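Local coordinates for protein extracellular ligand-binding receptor (Desulfitobacterium hafniense, PDB 4Q6B) that binds leucine and probably serves as the extracellular substrate-binding component of an ABC transporter for amino acids, at residues L133-A138 with R167-T172; R144-Y149 with D175-Y180; R188-W193 with V221-P226. All blocks are in the same frame, centred on the assembly; numbering follows the deposited sequence.

Contact 1: L133-A138 with R167-T172; sequences LAIYLA and RAQGIT. With CA (calcium ion), chain D.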
loop_
_atom_site.group_PDB
_atom_site.type_symbol
_atom_site.label_atom_id
_atom_site.label_comp_id
_atom_site.label_asym_id
_atom_site.label_seq_id
_atom_site.Cartn_x
_atom_site.Cartn_y
_atom_site.Cartn_z
ATOM N N LEU A 133 13.330 -1.232 -5.082
ATOM C CA LEU A 133 13.698 -2.639 -5.358
ATOM C C LEU A 133 14.835 -2.729 -6.359
ATOM O O LEU A 133 15.761 -3.564 -6.176
ATOM C CB LEU A 133 12.514 -3.499 -5.851
ATOM C CG LEU A 133 11.507 -3.888 -4.782
ATOM C CD1 LEU A 133 10.232 -4.354 -5.484
ATOM C CD2 LEU A 133 12.074 -4.971 -3.861
ATOM N N ALA A 134 14.825 -1.862 -7.371
ATOM C CA ALA A 134 15.895 -1.931 -8.376
ATOM C C ALA A 134 17.239 -1.566 -7.765
ATOM O O ALA A 134 18.276 -2.200 -8.053
ATOM C CB ALA A 134 15.603 -1.033 -9.566
ATOM N N ILE A 135 17.224 -0.550 -6.916
ATOM C CA ILE A 135 18.462 -0.122 -6.246
ATOM C C ILE A 135 19.048 -1.239 -5.401
ATOM O O ILE A 135 20.242 -1.484 -5.448
ATOM C CB ILE A 135 18.239 1.153 -5.413
ATOM C CG1 ILE A 135 18.099 2.317 -6.405
ATOM C CG2 ILE A 135 19.430 1.394 -4.442
ATOM C CD1 ILE A 135 17.642 3.593 -5.800
ATOM N N TYR A 136 18.207 -1.896 -4.632
ATOM C CA TYR A 136 18.651 -2.954 -3.733
ATOM C C TYR A 136 19.162 -4.134 -4.544
ATOM O O TYR A 136 20.226 -4.702 -4.246
ATOM C CB TYR A 136 17.493 -3.398 -2.833
ATOM C CG TYR A 136 17.901 -4.549 -1.935
ATOM C CD1 TYR A 136 18.718 -4.340 -0.836
ATOM C CD2 TYR A 136 17.479 -5.855 -2.215
ATOM C CE1 TYR A 136 19.087 -5.402 -0.019
ATOM C CE2 TYR A 136 17.846 -6.905 -1.409
ATOM C CZ TYR A 136 18.641 -6.676 -0.320
ATOM O OH TYR A 136 19.018 -7.750 0.466
ATOM N N LEU A 137 18.395 -4.515 -5.568
ATOM C CA LEU A 137 18.746 -5.726 -6.325
ATOM C C LEU A 137 20.060 -5.531 -7.058
ATOM O O LEU A 137 20.906 -6.443 -7.115
ATOM C CB LEU A 137 17.624 -6.099 -7.289
ATOM C CG LEU A 137 16.377 -6.624 -6.551
ATOM C CD1 LEU A 137 15.232 -6.675 -7.577
ATOM C CD2 LEU A 137 16.646 -8.016 -5.928
ATOM N N ALA A 138 20.291 -4.327 -7.570
ATOM C CA ALA A 138 21.569 -4.095 -8.235
ATOM C C ALA A 138 22.702 -4.149 -7.214
ATOM O O ALA A 138 23.760 -4.661 -7.507
ATOM C CB ALA A 138 21.586 -2.793 -8.980
ATOM N N ARG A 167 16.876 -0.873 -15.554
ATOM C CA ARG A 167 17.792 -0.563 -16.653
ATOM C C ARG A 167 18.806 0.508 -16.251
ATOM O O ARG A 167 19.991 0.421 -16.589
ATOM C CB ARG A 167 16.996 -0.147 -17.895
ATOM C CG ARG A 167 17.871 0.362 -19.051
ATOM C CD ARG A 167 17.016 0.918 -20.214
ATOM N NE ARG A 167 16.094 -0.092 -20.716
ATOM C CZ ARG A 167 14.766 0.032 -20.728
ATOM N NH1 ARG A 167 14.186 1.141 -20.266
ATOM N NH2 ARG A 167 14.015 -0.958 -21.210
ATOM N N ALA A 168 18.343 1.494 -15.478
ATOM C CA ALA A 168 19.221 2.550 -14.974
ATOM C C ALA A 168 20.247 2.034 -13.968
ATOM O O ALA A 168 21.294 2.658 -13.738
ATOM C CB ALA A 168 18.364 3.662 -14.340
ATOM N N GLN A 169 19.967 0.885 -13.370
ATOM C CA GLN A 169 20.898 0.246 -12.448
ATOM C C GLN A 169 21.862 -0.728 -13.132
ATOM O O GLN A 169 22.671 -1.354 -12.479
ATOM C CB GLN A 169 20.149 -0.487 -11.346
ATOM C CG GLN A 169 19.338 0.394 -10.431
ATOM C CD GLN A 169 20.203 1.340 -9.639
ATOM O OE1 GLN A 169 21.138 0.928 -8.990
ATOM N NE2 GLN A 169 19.889 2.618 -9.704
ATOM N N GLY A 170 21.738 -0.869 -14.441
ATOM C CA GLY A 170 22.536 -1.821 -15.211
ATOM C C GLY A 170 21.985 -3.235 -15.222
ATOM O O GLY A 170 22.698 -4.193 -15.567
ATOM N N ILE A 171 20.724 -3.389 -14.854
ATOM C CA ILE A 171 20.057 -4.697 -14.960
ATOM C C ILE A 171 19.329 -4.814 -16.272
ATOM O O ILE A 171 18.535 -3.927 -16.647
ATOM C CB ILE A 171 19.073 -4.875 -13.777
ATOM C CG1 ILE A 171 19.833 -4.782 -12.448
ATOM C CG2 ILE A 171 18.313 -6.203 -13.851
ATOM C CD1 ILE A 171 18.877 -4.715 -11.251
ATOM N N THR A 172 19.589 -5.920 -16.995
ATOM C CA THR A 172 18.936 -6.196 -18.260
ATOM C C THR A 172 17.753 -7.106 -17.976
ATOM O O THR A 172 17.888 -8.056 -17.194
ATOM C CB THR A 172 19.917 -6.954 -19.169
ATOM O OG1 THR A 172 21.075 -6.139 -19.388
ATOM C CG2 THR A 172 19.285 -7.294 -20.507
HETATM CA CA CA D . 24.720 -4.600 -16.773
HETATM O O HOH W 1 22.114 0.436 -6.621
HETATM O O HOH W 2 23.149 -6.541 -17.441
HETATM O O HOH W 3 23.301 -2.878 -18.526
HETATM O O HOH W 4 25.211 -4.815 -14.739
HETATM O O HOH W 5 25.393 -4.878 -19.182
HETATM O O HOH W 6 26.437 -6.419 -16.694
#

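Contact 2: R144-Y149 with D175-Y180; sequences RMVIYY and DRFNYY. With CA (calcium ion), chain E.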
loop_
_atom_site.group_PDB
_atom_site.type_symbol
_atom_site.label_atom_id
_atom_site.label_comp_id
_atom_site.label_asym_id
_atom_site.label_seq_id
_atom_site.Cartn_x
_atom_site.Cartn_y
_atom_site.Cartn_z
ATOM N N ARG A 144 20.783 -9.777 -14.754
ATOM C CA ARG A 144 19.940 -10.302 -15.845
ATOM C C ARG A 144 18.676 -10.890 -15.209
ATOM O O ARG A 144 18.756 -11.890 -14.520
ATOM C CB ARG A 144 20.679 -11.398 -16.619
ATOM C CG ARG A 144 22.058 -10.976 -17.155
ATOM C CD ARG A 144 22.571 -11.796 -18.361
ATOM N NE ARG A 144 22.582 -10.883 -19.509
ATOM C CZ ARG A 144 22.172 -11.154 -20.746
ATOM N NH1 ARG A 144 21.743 -12.370 -21.089
ATOM N NH2 ARG A 144 22.215 -10.193 -21.661
HETATM N N MSE A 145 17.518 -10.257 -15.392
HETATM C CA MSE A 145 16.337 -10.694 -14.651
HETATM C C MSE A 145 15.161 -10.971 -15.599
HETATM O O MSE A 145 15.133 -10.525 -16.768
HETATM C CB MSE A 145 15.943 -9.646 -13.591
HETATM C CG MSE A 145 16.959 -9.572 -12.425
HETATM SE SE MSE A 145 16.336 -8.371 -11.088
HETATM C CE MSE A 145 14.782 -9.408 -10.450
ATOM N N VAL A 146 14.174 -11.705 -15.085
ATOM C CA VAL A 146 12.933 -12.006 -15.829
ATOM C C VAL A 146 11.757 -11.326 -15.131
ATOM O O VAL A 146 11.751 -11.217 -13.919
ATOM C CB VAL A 146 12.674 -13.541 -15.898
ATOM C CG1 VAL A 146 11.253 -13.881 -16.395
ATOM C CG2 VAL A 146 13.683 -14.225 -16.851
ATOM N N ILE A 147 10.757 -10.860 -15.878
ATOM C CA ILE A 147 9.582 -10.247 -15.249
ATOM C C ILE A 147 8.361 -11.089 -15.612
ATOM O O ILE A 147 8.075 -11.300 -16.798
ATOM C CB ILE A 147 9.350 -8.786 -15.717
ATOM C CG1 ILE A 147 10.491 -7.865 -15.250
ATOM C CG2 ILE A 147 8.013 -8.214 -15.152
ATOM C CD1 ILE A 147 10.353 -6.457 -15.848
ATOM N N TYR A 148 7.641 -11.585 -14.599
ATOM C CA TYR A 148 6.348 -12.273 -14.812
ATOM C C TYR A 148 5.302 -11.238 -14.486
ATOM O O TYR A 148 5.307 -10.696 -13.385
ATOM C CB TYR A 148 6.213 -13.455 -13.833
ATOM C CG TYR A 148 4.906 -14.218 -13.910
ATOM C CD1 TYR A 148 4.335 -14.567 -15.142
ATOM C CD2 TYR A 148 4.283 -14.664 -12.752
ATOM C CE1 TYR A 148 3.120 -15.323 -15.216
ATOM C CE2 TYR A 148 3.114 -15.406 -12.800
ATOM C CZ TYR A 148 2.535 -15.747 -14.032
ATOM O OH TYR A 148 1.359 -16.460 -14.090
ATOM N N TYR A 149 4.412 -10.920 -15.416
ATOM C CA TYR A 149 3.508 -9.801 -15.148
ATOM C C TYR A 149 2.059 -10.103 -15.537
ATOM O O TYR A 149 1.819 -11.014 -16.315
ATOM C CB TYR A 149 3.995 -8.526 -15.865
ATOM C CG TYR A 149 3.857 -8.596 -17.351
ATOM C CD1 TYR A 149 2.779 -7.984 -18.009
ATOM C CD2 TYR A 149 4.794 -9.276 -18.111
ATOM C CE1 TYR A 149 2.626 -8.096 -19.368
ATOM C CE2 TYR A 149 4.654 -9.380 -19.472
ATOM C CZ TYR A 149 3.592 -8.781 -20.091
ATOM O OH TYR A 149 3.461 -8.882 -21.457
ATOM N N ASP A 175 13.836 -11.513 -20.265
ATOM C CA ASP A 175 12.561 -12.019 -20.786
ATOM C C ASP A 175 11.442 -11.442 -19.943
ATOM O O ASP A 175 11.613 -11.216 -18.767
ATOM C CB ASP A 175 12.512 -13.554 -20.742
ATOM C CG ASP A 175 11.316 -14.148 -21.505
ATOM O OD1 ASP A 175 10.780 -13.509 -22.465
ATOM O OD2 ASP A 175 10.937 -15.309 -21.163
ATOM N N ARG A 176 10.300 -11.182 -20.558
ATOM C CA ARG A 176 9.100 -10.864 -19.794
ATOM C C ARG A 176 8.016 -11.791 -20.326
ATOM O O ARG A 176 8.032 -12.203 -21.525
ATOM C CB ARG A 176 8.709 -9.370 -19.933
ATOM C CG ARG A 176 8.087 -9.031 -21.261
ATOM C CD ARG A 176 7.278 -7.742 -21.165
ATOM N NE ARG A 176 8.036 -6.658 -20.549
ATOM C CZ ARG A 176 7.485 -5.523 -20.112
ATOM N NH1 ARG A 176 8.242 -4.574 -19.563
ATOM N NH2 ARG A 176 6.176 -5.341 -20.214
ATOM N N PHE A 177 7.122 -12.235 -19.444
ATOM C CA PHE A 177 6.059 -13.183 -19.839
ATOM C C PHE A 177 4.839 -13.012 -18.943
ATOM O O PHE A 177 4.951 -12.484 -17.823
ATOM C CB PHE A 177 6.552 -14.644 -19.844
ATOM C CG PHE A 177 6.754 -15.251 -18.450
ATOM C CD1 PHE A 177 7.727 -14.757 -17.571
ATOM C CD2 PHE A 177 5.961 -16.324 -18.012
ATOM C CE1 PHE A 177 7.928 -15.344 -16.295
ATOM C CE2 PHE A 177 6.164 -16.909 -16.736
ATOM C CZ PHE A 177 7.132 -16.401 -15.873
ATOM N N ASN A 178 3.669 -13.418 -19.440
ATOM C CA ASN A 178 2.437 -13.224 -18.671
ATOM C C ASN A 178 1.544 -14.455 -18.552
ATOM O O ASN A 178 0.459 -14.414 -17.929
ATOM C CB ASN A 178 1.659 -12.064 -19.243
ATOM C CG ASN A 178 1.211 -12.311 -20.679
ATOM O OD1 ASN A 178 1.761 -11.737 -21.614
ATOM N ND2 ASN A 178 0.213 -13.153 -20.853
ATOM N N TYR A 179 1.983 -15.552 -19.166
ATOM C CA TYR A 179 1.208 -16.787 -19.136
ATOM C C TYR A 179 2.110 -17.988 -19.336
ATOM O O TYR A 179 3.021 -17.931 -20.166
ATOM C CB TYR A 179 0.144 -16.791 -20.233
ATOM C CG TYR A 179 -0.761 -18.015 -20.210
ATOM C CD1 TYR A 179 -1.733 -18.149 -19.239
ATOM C CD2 TYR A 179 -0.644 -19.049 -21.160
ATOM C CE1 TYR A 179 -2.565 -19.244 -19.185
ATOM C CE2 TYR A 179 -1.481 -20.154 -21.109
ATOM C CZ TYR A 179 -2.424 -20.254 -20.122
ATOM O OH TYR A 179 -3.270 -21.327 -20.063
ATOM N N TYR A 180 1.823 -19.072 -18.606
ATOM C CA TYR A 180 2.344 -20.403 -18.929
ATOM C C TYR A 180 1.219 -21.412 -18.720
ATOM O O TYR A 180 0.421 -21.241 -17.793
ATOM C CB TYR A 180 3.584 -20.737 -18.068
ATOM C CG TYR A 180 3.332 -20.770 -16.585
ATOM C CD1 TYR A 180 3.259 -19.604 -15.839
ATOM C CD2 TYR A 180 3.179 -21.970 -15.928
ATOM C CE1 TYR A 180 3.020 -19.649 -14.483
ATOM C CE2 TYR A 180 2.930 -22.019 -14.578
ATOM C CZ TYR A 180 2.844 -20.863 -13.871
ATOM O OH TYR A 180 2.583 -20.946 -12.536
HETATM CA CA CA E . 8.629 -13.185 -23.559
HETATM O O HOH W 7 -0.111 -17.797 -16.141
HETATM O O HOH W 8 8.537 -15.439 -22.825
HETATM O O HOH W 9 9.918 -11.129 -23.637
HETATM O O HOH W 10 6.026 -13.975 -24.169
HETATM O O HOH W 11 7.190 -11.726 -24.500
HETATM O O HOH W 12 9.831 -13.813 -25.229
#

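Contact 3: R188-W193 with V221-P226; sequences RLYDKW and VGIEVP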
loop_
_atom_site.group_PDB
_atom_site.type_symbol
_atom_site.label_atom_id
_atom_site.label_comp_id
_atom_site.label_asym_id
_atom_site.label_seq_id
_atom_site.Cartn_x
_atom_site.Cartn_y
_atom_site.Cartn_z
ATOM N N ARG A 188 10.386 -25.407 -19.726
ATOM C CA ARG A 188 10.949 -24.996 -21.002
ATOM C C ARG A 188 11.367 -23.519 -20.904
ATOM O O ARG A 188 12.468 -23.149 -21.359
ATOM C CB ARG A 188 9.885 -25.182 -22.097
ATOM C CG ARG A 188 10.377 -24.981 -23.531
ATOM C CD ARG A 188 10.321 -23.526 -23.947
ATOM N NE ARG A 188 9.016 -22.918 -23.687
ATOM C CZ ARG A 188 8.753 -21.631 -23.907
ATOM N NH1 ARG A 188 9.717 -20.840 -24.357
ATOM N NH2 ARG A 188 7.544 -21.120 -23.654
ATOM N N LEU A 189 10.515 -22.673 -20.314
ATOM C CA LEU A 189 10.914 -21.291 -20.029
ATOM C C LEU A 189 12.185 -21.220 -19.170
ATOM O O LEU A 189 13.103 -20.467 -19.480
ATOM C CB LEU A 189 9.794 -20.496 -19.340
ATOM C CG LEU A 189 8.630 -20.127 -20.252
ATOM C CD1 LEU A 189 7.379 -19.867 -19.394
ATOM C CD2 LEU A 189 9.028 -18.891 -21.058
ATOM N N TYR A 190 12.248 -22.025 -18.108
ATOM C CA TYR A 190 13.409 -22.000 -17.198
ATOM C C TYR A 190 14.686 -22.417 -17.948
ATOM O O TYR A 190 15.774 -21.841 -17.714
ATOM C CB TYR A 190 13.144 -22.940 -16.019
ATOM C CG TYR A 190 14.188 -22.980 -14.926
ATOM C CD1 TYR A 190 14.940 -21.858 -14.595
ATOM C CD2 TYR A 190 14.405 -24.155 -14.209
ATOM C CE1 TYR A 190 15.873 -21.901 -13.549
ATOM C CE2 TYR A 190 15.360 -24.209 -13.171
ATOM C CZ TYR A 190 16.070 -23.082 -12.862
ATOM O OH TYR A 190 16.995 -23.151 -11.848
ATOM N N ASP A 191 14.564 -23.383 -18.852
ATOM C CA ASP A 191 15.696 -23.713 -19.720
ATOM C C ASP A 191 16.188 -22.531 -20.579
ATOM O O ASP A 191 17.419 -22.281 -20.705
ATOM C CB ASP A 191 15.385 -24.932 -20.571
ATOM C CG ASP A 191 15.519 -26.236 -19.796
ATOM O OD1 ASP A 191 16.233 -26.258 -18.775
ATOM O OD2 ASP A 191 14.927 -27.252 -20.233
ATOM N N LYS A 192 15.241 -21.769 -21.119
ATOM C CA LYS A 192 15.585 -20.604 -21.913
ATOM C C LYS A 192 16.207 -19.539 -21.027
ATOM O O LYS A 192 17.237 -18.958 -21.379
ATOM C CB LYS A 192 14.351 -20.055 -22.618
ATOM C CG LYS A 192 14.631 -18.781 -23.376
ATOM C CD LYS A 192 13.419 -18.325 -24.150
ATOM C CE LYS A 192 12.342 -17.800 -23.225
ATOM N NZ LYS A 192 11.603 -16.684 -23.899
ATOM N N TRP A 193 15.594 -19.284 -19.874
ATOM C CA TRP A 193 16.150 -18.328 -18.921
ATOM C C TRP A 193 17.573 -18.691 -18.446
ATOM O O TRP A 193 18.431 -17.818 -18.262
ATOM C CB TRP A 193 15.218 -18.216 -17.718
ATOM C CG TRP A 193 13.840 -17.773 -18.057
ATOM C CD1 TRP A 193 13.438 -17.079 -19.170
ATOM C CD2 TRP A 193 12.662 -18.004 -17.274
ATOM N NE1 TRP A 193 12.079 -16.862 -19.110
ATOM C CE2 TRP A 193 11.591 -17.389 -17.940
ATOM C CE3 TRP A 193 12.422 -18.645 -16.048
ATOM C CZ2 TRP A 193 10.280 -17.427 -17.441
ATOM C CZ3 TRP A 193 11.115 -18.671 -15.540
ATOM C CH2 TRP A 193 10.065 -18.098 -16.246
ATOM N N VAL A 221 9.165 -26.850 -10.160
ATOM C CA VAL A 221 10.012 -27.021 -11.349
ATOM C C VAL A 221 11.504 -26.916 -10.958
ATOM O O VAL A 221 12.399 -27.379 -11.683
ATOM C CB VAL A 221 9.577 -25.980 -12.418
ATOM C CG1 VAL A 221 10.678 -25.649 -13.403
ATOM C CG2 VAL A 221 8.344 -26.487 -13.140
ATOM N N GLY A 222 11.756 -26.350 -9.781
ATOM C CA GLY A 222 13.103 -26.291 -9.231
ATOM C C GLY A 222 13.814 -24.982 -9.510
ATOM O O GLY A 222 15.046 -24.919 -9.496
ATOM N N ILE A 223 13.050 -23.917 -9.733
ATOM C CA ILE A 223 13.666 -22.643 -10.029
ATOM C C ILE A 223 14.417 -22.130 -8.806
ATOM O O ILE A 223 13.852 -22.021 -7.704
ATOM C CB ILE A 223 12.613 -21.628 -10.518
ATOM C CG1 ILE A 223 12.050 -22.107 -11.857
ATOM C CG2 ILE A 223 13.216 -20.232 -10.614
ATOM C CD1 ILE A 223 11.051 -21.178 -12.474
ATOM N N GLU A 224 15.703 -21.834 -8.989
ATOM C CA GLU A 224 16.583 -21.628 -7.841
ATOM C C GLU A 224 16.748 -20.138 -7.486
ATOM O O GLU A 224 17.050 -19.777 -6.334
ATOM C CB GLU A 224 17.950 -22.285 -8.138
ATOM C CG GLU A 224 18.897 -22.374 -6.953
ATOM C CD GLU A 224 18.554 -23.535 -6.028
ATOM O OE1 GLU A 224 18.277 -23.275 -4.824
ATOM O OE2 GLU A 224 18.550 -24.700 -6.507
ATOM N N VAL A 225 16.520 -19.271 -8.473
ATOM C CA VAL A 225 16.909 -17.874 -8.350
ATOM C C VAL A 225 15.994 -17.068 -7.438
ATOM O O VAL A 225 14.860 -17.483 -7.193
ATOM C CB VAL A 225 16.923 -17.206 -9.723
ATOM C CG1 VAL A 225 17.857 -18.027 -10.660
ATOM C CG2 VAL A 225 15.513 -17.151 -10.307
ATOM N N PRO A 226 16.501 -15.942 -6.893
ATOM C CA PRO A 226 15.638 -15.144 -6.012
ATOM C C PRO A 226 14.364 -14.671 -6.674
ATOM O O PRO A 226 14.373 -14.317 -7.853
ATOM C CB PRO A 226 16.497 -13.921 -5.713
ATOM C CG PRO A 226 17.910 -14.491 -5.656
ATOM C CD PRO A 226 17.919 -15.519 -6.794
#

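Contact 1: L133-A138 with R167-T172
A134 and A138 of helix 126-139 receive the side chain of Q169 where helix 153-168 ends in a Schellman motif, so that two helices of one lobe of the periplasmic binding protein fold meet through small residues and a C-cap. At A134 the approach is to the backbone: CG of Q169 sits 3.7 Å from A134 O, with the methyl CB a little farther off. Next comes I135, whose CG1 lies 3.8 Å from Q169 NE2, an apolar branch against the amide nitrogen. The carbonyl of I135 is joined to the same amide through a water that donates to both I135 O and Q169 OE1, the latter at 2.6 Å. A bend at chi2 (-64°) sets Q169 CD beside I135. L137 adds only a loose brush of CB against CD1 of I171, and its side chain also packs on F162. The CA atoms come nearest at A138 and Q169, where the two CB atoms are 3.6 Å apart. An alanine in place of Q169 would probably leave the bridging water without its OE1 acceptor and uncover A134 O and the flank of I135, while the CB contact with A138 stayed. I171, just after the Schellman turn, brings CD1 to 4.0 Å from both N and CB of A138. Between Q169 and I171, G170 adopts positive phi (84°), and its carbonyl oxygen, which takes no part in the helix packing, binds a calcium ion at 2.4 Å.

Contact 2: R144-Y149 with D175-Y180
Strands 144-149 and 172-177 are neighbours in the mixed sheet of their lobe, the two parallel strands of a right-handed beta-alpha-beta unit whose crossover is helix 153-168. I147 bonds on both sides of R176: its N donates to D175 O, and its O accepts from F177 N at 3.0 Å. Y149 N then donates to F177 O at 2.9 Å, extending the parallel pairing. On the face that carries V146, Y148 and F177, the rings of Y148 and F177 form an offset stack, centroids 4.6 Å apart and planes at 25°, with Y148 CD1 over the rim of the F177 ring. V146 CG1 meets the edge of that ring at CE1, 3.6 Å away, and Y180 completes the aromatic cluster by bringing CE1 to Y148 OH. Y149 is held between two neighbours: CB of N178 lies over one ring face, 4.0 Å from the centroid in a CH-pi contact, while NH2 of R176 lies over the opposite face, too far for more than a weak cation-pi attraction. The guanidinium finds its stronger partner in E163, a salt bridge to the crossover helix. D175 OD2 is hydrogen-bonded to W193 NE1. D175 and R176 also build a calcium site with five waters, in which D175 OD1 binds the metal at 2.4 Å and R176 O at 2.3 Å.

Contact 3: R188-W193 with V221-P226
The loop that leaves helix 207-221 through a Schellman motif and leads into strand 227-229 packs against helix 183-195, joining two successive helices of the alpha/beta lobe through the loop after the second. Y190 carries most of the contact. CG1 of I223 stands over the centre of its ring, 3.8 Å from the centroid and 9° off the normal, a CH-pi contact over the face. CG of Y190, anti to the backbone N (chi1 -176°), starts the ring out toward I223. Nearer the helix, CD2 of Y190 touches CG1 of V221 at 4.1 Å. At the far end the hydroxyl accepts a weak, bent hydrogen bond from E224 N, 3.4 Å long, and G222 O lies close to the same OH. G222 is the C-prime residue of the Schellman motif; its phi of 96° would press a CB against the preceding carbonyl, so glycine suits the turn. I223 has a second aromatic neighbour one helical turn on: its CD1 lies in the plane of the W193 ring, at the edge, 4.0 Å from CZ3. The indole N-H is engaged elsewhere, with D175. I223 thus places one branch over the face of a tyrosine and its terminal methyl at the edge of a tryptophan, which suggests that apolar burial is the main tie between loop and helix, the long E224 bond to Y190 adding little.

All three contacts lie in the same lobe and on one side of the chain's centre. Contacts 1 and 2, with centres 16 Å apart, both include part of strand 172-177; T172 O is 2.9 Å from M145 N, a probable hydrogen bond, and I171 CG2 packs on M145 CG. Contacts 2 and 3 lie closer, centres 11 Å apart. There D175 OD2 probably accepts from W193 NE1 at 2.8 Å and forms a salt bridge with K192 NZ, so the carboxylate that binds calcium through OD1 is also tied to helix 183-195. Contacts 1 and 3 do not touch, their nearest atoms being about 6 Å apart. None of the residues lining the leucine pocket belongs to these segments.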